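Local coordinates for sulfite dehydrogenase (PDB 2XTS), which oxidises protein-bound sulfane sulfur in the bacterial Sox pathway, using a molybdenum cofactor and passing electrons to heme c, at residues Q85-M90 against Y209-V214. Sequence-based numbering, arbitrary orientation.
Sequences QDYRLM and YPARLV. With MTE (phosphonic acidmono-(2-amino-5,6-dimercapto-4-oxo-3,7,8a,9,10,10a-hexahydro-4H-8-oxa-1,3,9,10-tetraaza-anthracen-7-ylmethyl)ester), chain E.
Tyr87 is the one residue of 85-90 that touches 209-214, its side chain meeting Pro210 and Ala211 in a small apolar contact. Near the root of the ring, Tyr87 CD1 lies 3.7 Å from Pro210 CG; at the far end, the methyl Ala211 CB sits 3.8 Å from Tyr87 CZ and 3.6 Å from Tyr87 OH. Both neighbours meet the ring obliquely. With CG anti to the backbone N (chi1 -179°), the ring extends from the chain along these two residues, and a hydrogen bond from its hydroxyl to the carbonyl of Val227 holds the buried OH. Replacing Tyr87 by alanine would probably open a gap beside Pro210 and Ala211 and leave the Val227 carbonyl without this partner. Within 85-90, Arg88 NH1 donates to both Tyr87 O (2.9 Å) and Gln85 O (2.8 Å), tying the turn together. In 209-214 a cis peptide precedes Pro210, and the side chain of Arg212 sets out away from 85-90, its NH1 donating to the molybdopterin phosphate O3P (2.7 Å) and NH2 to O4' (3.1 Å, 175°). The contact thus joins the lead-ins to strands 89-93 and 212-214, with Leu106 of helix 103-106 against Tyr87 and Leu194 and Phe196 of strand 193-198 against Ala211.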
ATOM      1  N   GLN A  85      17.823   4.549  16.418  1.00  9.53           N
ATOM      2  CA  GLN A  85      18.932   4.599  17.376  1.00 10.55           C
ATOM      3  C   GLN A  85      18.523   5.236  18.697  1.00 10.89           C
ATOM      4  O   GLN A  85      18.921   4.783  19.775  1.00 12.31           O
ATOM      5  CB  GLN A  85      20.097   5.395  16.809  1.00 11.22           C
ATOM      6  CG  GLN A  85      20.958   4.668  15.796  1.00 12.36           C
ATOM      7  CD  GLN A  85      20.461   4.701  14.375  1.00 12.71           C
ATOM      8  OE1 GLN A  85      19.341   5.153  14.087  1.00 14.47           O
ATOM      9  NE2 GLN A  85      21.314   4.247  13.465  1.00 16.13           N
ATOM     10  N   ASP A  86      17.723   6.299  18.630  1.00 10.45           N
ATOM     11  CA  ASP A  86      17.277   7.007  19.830  1.00 10.42           C
ATOM     12  C   ASP A  86      16.062   6.378  20.523  1.00  9.80           C
ATOM     13  O   ASP A  86      15.793   6.654  21.693  1.00 10.07           O
ATOM     14  CB  ASP A  86      16.936   8.446  19.444  1.00 10.85           C
ATOM     15  CG  ASP A  86      18.156   9.292  19.128  1.00 11.78           C
ATOM     16  OD1 ASP A  86      19.297   8.862  19.434  1.00 15.81           O
ATOM     17  OD2 ASP A  86      17.950  10.391  18.567  1.00 13.28           O
ATOM     18  N   TYR A  87      15.326   5.562  19.791  1.00  9.77           N
ATOM     19  CA  TYR A  87      14.107   4.956  20.290  1.00  9.22           C
ATOM     20  C   TYR A  87      14.359   4.076  21.522  1.00  9.46           C
ATOM     21  O   TYR A  87      15.304   3.302  21.563  1.00 10.15           O
ATOM     22  CB  TYR A  87      13.465   4.097  19.193  1.00  9.23           C
ATOM     23  CG  TYR A  87      12.186   3.437  19.611  1.00  8.40           C
ATOM     24  CD1 TYR A  87      10.992   4.138  19.562  1.00  9.20           C
ATOM     25  CD2 TYR A  87      12.153   2.143  20.087  1.00  9.65           C
ATOM     26  CE1 TYR A  87       9.814   3.584  19.972  1.00  9.09           C
ATOM     27  CE2 TYR A  87      10.965   1.585  20.494  1.00  9.08           C
ATOM     28  CZ  TYR A  87       9.802   2.306  20.439  1.00  8.18           C
ATOM     29  OH  TYR A  87       8.652   1.696  20.877  1.00  9.74           O
ATOM     30  N   ARG A  88      13.495   4.201  22.518  1.00  8.81           N
ATOM     31  CA  ARG A  88      13.496   3.289  23.657  1.00  9.26           C
ATOM     32  C   ARG A  88      12.056   2.968  24.019  1.00  9.07           C
ATOM     33  O   ARG A  88      11.202   3.852  23.999  1.00  9.82           O
ATOM     34  CB  ARG A  88      14.167   3.931  24.870  1.00  9.29           C
ATOM     35  CG  ARG A  88      15.638   4.296  24.719  1.00 11.44           C
ATOM     36  CD  ARG A  88      16.547   3.081  24.611  1.00 11.52           C
ATOM     37  NE  ARG A  88      17.939   3.503  24.634  1.00 13.41           N
ATOM     38  CZ  ARG A  88      18.622   3.926  23.575  1.00 12.73           C
ATOM     39  NH1 ARG A  88      18.066   3.957  22.363  1.00 13.14           N
ATOM     40  NH2 ARG A  88      19.890   4.296  23.722  1.00 15.72           N
ATOM     41  N   LEU A  89      11.790   1.711  24.367  1.00  9.14           N
ATOM     42  CA  LEU A  89      10.486   1.287  24.884  1.00  9.07           C
ATOM     43  C   LEU A  89      10.666   0.739  26.291  1.00  9.04           C
ATOM     44  O   LEU A  89      11.443  -0.178  26.508  1.00 10.22           O
ATOM     45  CB  LEU A  89       9.847   0.213  23.990  1.00  9.68           C
ATOM     46  CG  LEU A  89       8.507  -0.374  24.464  1.00  9.76           C
ATOM     47  CD1 LEU A  89       7.450   0.731  24.391  1.00 11.15           C
ATOM     48  CD2 LEU A  89       8.065  -1.577  23.648  1.00 13.08           C
ATOM     49  N   MET A  90       9.898   1.280  27.217  1.00  8.09           N
ATOM     50  CA  MET A  90       9.948   0.904  28.621  1.00  8.79           C
ATOM     51  C   MET A  90       8.677   0.182  28.982  1.00  9.13           C
ATOM     52  O   MET A  90       7.593   0.564  28.552  1.00  9.55           O
ATOM     53  CB  MET A  90      10.105   2.157  29.484  1.00  8.74           C
ATOM     54  CG  MET A  90      10.030   1.910  30.987  1.00 10.29           C
ATOM     55  SD  MET A  90      10.197   3.420  31.997  1.00 11.26           S
ATOM     56  CE  MET A  90      11.906   3.796  31.637  1.00 13.58           C
ATOM     57  N   TYR A 209       6.630   6.543  13.297  1.00  6.49           N
ATOM     58  CA  TYR A 209       7.947   5.903  13.130  1.00  6.25           C
ATOM     59  C   TYR A 209       8.801   6.079  14.357  1.00  6.25           C
ATOM     60  O   TYR A 209       8.948   7.178  14.832  1.00  7.03           O
ATOM     61  CB  TYR A 209       8.692   6.535  11.971  1.00  7.02           C
ATOM     62  CG  TYR A 209      10.074   5.971  11.684  1.00  6.41           C
ATOM     63  CD1 TYR A 209      11.205   6.496  12.285  1.00  6.93           C
ATOM     64  CD2 TYR A 209      10.242   4.947  10.764  1.00  7.00           C
ATOM     65  CE1 TYR A 209      12.464   6.004  11.977  1.00  7.62           C
ATOM     66  CE2 TYR A 209      11.489   4.465  10.434  1.00  6.73           C
ATOM     67  CZ  TYR A 209      12.591   4.998  11.046  1.00  6.19           C
ATOM     68  OH  TYR A 209      13.833   4.562  10.707  1.00  7.56           O
ATOM     69  N   PRO A 210       9.417   5.001  14.849  1.00  6.48           N
ATOM     70  CA  PRO A 210       9.495   3.664  14.285  1.00  6.60           C
ATOM     71  C   PRO A 210       8.522   2.628  14.862  1.00  6.70           C
ATOM     72  O   PRO A 210       8.583   1.476  14.468  1.00  7.46           O
ATOM     73  CB  PRO A 210      10.944   3.267  14.578  1.00  7.80           C
ATOM     74  CG  PRO A 210      11.166   3.878  15.922  1.00  7.51           C
ATOM     75  CD  PRO A 210      10.421   5.191  15.913  1.00  6.86           C
ATOM     76  N   ALA A 211       7.632   3.016  15.771  1.00  6.32           N
ATOM     77  CA  ALA A 211       6.732   2.070  16.388  1.00  7.12           C
ATOM     78  C   ALA A 211       5.469   2.743  16.905  1.00  5.72           C
ATOM     79  O   ALA A 211       5.532   3.781  17.571  1.00  7.60           O
ATOM     80  CB  ALA A 211       7.461   1.332  17.549  1.00  8.54           C
ATOM     81  N   ARG A 212       4.317   2.134  16.626  1.00  6.20           N
ATOM     82  CA  ARG A 212       3.021   2.601  17.117  1.00  5.90           C
ATOM     83  C   ARG A 212       2.209   1.431  17.641  1.00  6.39           C
ATOM     84  O   ARG A 212       2.452   0.288  17.257  1.00  7.72           O
ATOM     85  CB  ARG A 212       2.212   3.325  16.030  1.00  5.67           C
ATOM     86  CG  ARG A 212       1.521   2.382  15.037  1.00  6.83           C
ATOM     87  CD  ARG A 212       0.676   3.123  14.028  1.00  7.67           C
ATOM     88  NE  ARG A 212      -0.341   3.940  14.689  1.00  7.08           N
ATOM     89  CZ  ARG A 212      -0.966   4.955  14.106  1.00  6.63           C
ATOM     90  NH1 ARG A 212      -0.849   5.166  12.803  1.00  7.40           N
ATOM     91  NH2 ARG A 212      -1.785   5.721  14.819  1.00  6.78           N
ATOM     92  N   LEU A 213       1.196   1.724  18.451  1.00  6.67           N
ATOM     93  CA  LEU A 213       0.175   0.739  18.716  1.00  6.97           C
ATOM     94  C   LEU A 213      -0.863   0.673  17.615  1.00  6.56           C
ATOM     95  O   LEU A 213      -1.278   1.697  17.082  1.00  7.93           O
ATOM     96  CB  LEU A 213      -0.536   1.031  20.039  1.00  7.54           C
ATOM     97  CG  LEU A 213       0.346   1.027  21.288  1.00  8.41           C
ATOM     98  CD1 LEU A 213      -0.490   1.203  22.560  1.00 11.59           C
ATOM     99  CD2 LEU A 213       1.193  -0.242  21.370  1.00  9.60           C
ATOM    100  N   VAL A 214      -1.281  -0.553  17.337  1.00  6.80           N
ATOM    101  CA  VAL A 214      -2.390  -0.890  16.452  1.00  6.86           C
ATOM    102  C   VAL A 214      -3.416  -1.579  17.345  1.00  7.07           C
ATOM    103  O   VAL A 214      -3.091  -2.570  18.029  1.00  7.31           O
ATOM    104  CB  VAL A 214      -1.938  -1.772  15.262  1.00  7.45           C
ATOM    105  CG1 VAL A 214      -3.129  -2.352  14.531  1.00  8.40           C
ATOM    106  CG2 VAL A 214      -1.094  -0.931  14.343  1.00  8.94           C
TER
HETATM  107  N1  MTE E 500      -0.057   9.208  19.414  1.00  1.84           N
HETATM  108  C2  MTE E 500       0.690  10.180  19.925  1.00  1.98           C
HETATM  109  N2  MTE E 500       1.841   9.853  20.552  1.00  2.25           N
HETATM  110  N3  MTE E 500       0.350  11.479  19.815  1.00  1.71           N
HETATM  111  C4  MTE E 500      -0.792  11.887  19.190  1.00  1.99           C
HETATM  112  O4  MTE E 500      -1.030  13.110  19.120  1.00  2.29           O
HETATM  113  N5  MTE E 500      -2.900  11.139  18.051  1.00  2.13           N
HETATM  114  C6  MTE E 500      -3.814  10.024  18.125  1.00  2.15           C
HETATM  115  C7  MTE E 500      -3.233   8.691  17.679  1.00  0.97           C
HETATM  116  N8  MTE E 500      -1.973   8.456  18.335  1.00  0.67           N
HETATM  117  C9  MTE E 500      -1.673  10.879  18.636  1.00  1.89           C
HETATM  118  C10 MTE E 500      -1.244   9.484  18.793  1.00  2.16           C
HETATM  119  C1' MTE E 500      -5.111  10.266  17.374  1.00  1.65           C
HETATM  120  S1' MTE E 500      -6.300  11.345  18.071  1.00  2.47           S
HETATM  121  C2' MTE E 500      -5.404   9.610  16.226  1.00  1.29           C
HETATM  122  S2' MTE E 500      -6.941   9.737  15.465  1.00  2.44           S
HETATM  123  C3' MTE E 500      -4.364   8.701  15.608  1.00  1.67           C
HETATM  124  O3' MTE E 500      -3.087   8.722  16.269  1.00  1.77           O
HETATM  125  C4' MTE E 500      -4.096   9.118  14.175  1.00  2.01           C
HETATM  126  O4' MTE E 500      -3.173   8.202  13.571  1.00  2.04           O
HETATM  127  P   MTE E 500      -2.454   8.713  12.231  1.00  2.05           P
HETATM  128  O1P MTE E 500      -3.688   8.925  11.303  1.00  2.28           O
HETATM  129  O2P MTE E 500      -1.764  10.016  12.470  1.00  2.22           O
HETATM  130  O3P MTE E 500      -1.612   7.569  11.782  1.00  2.34           O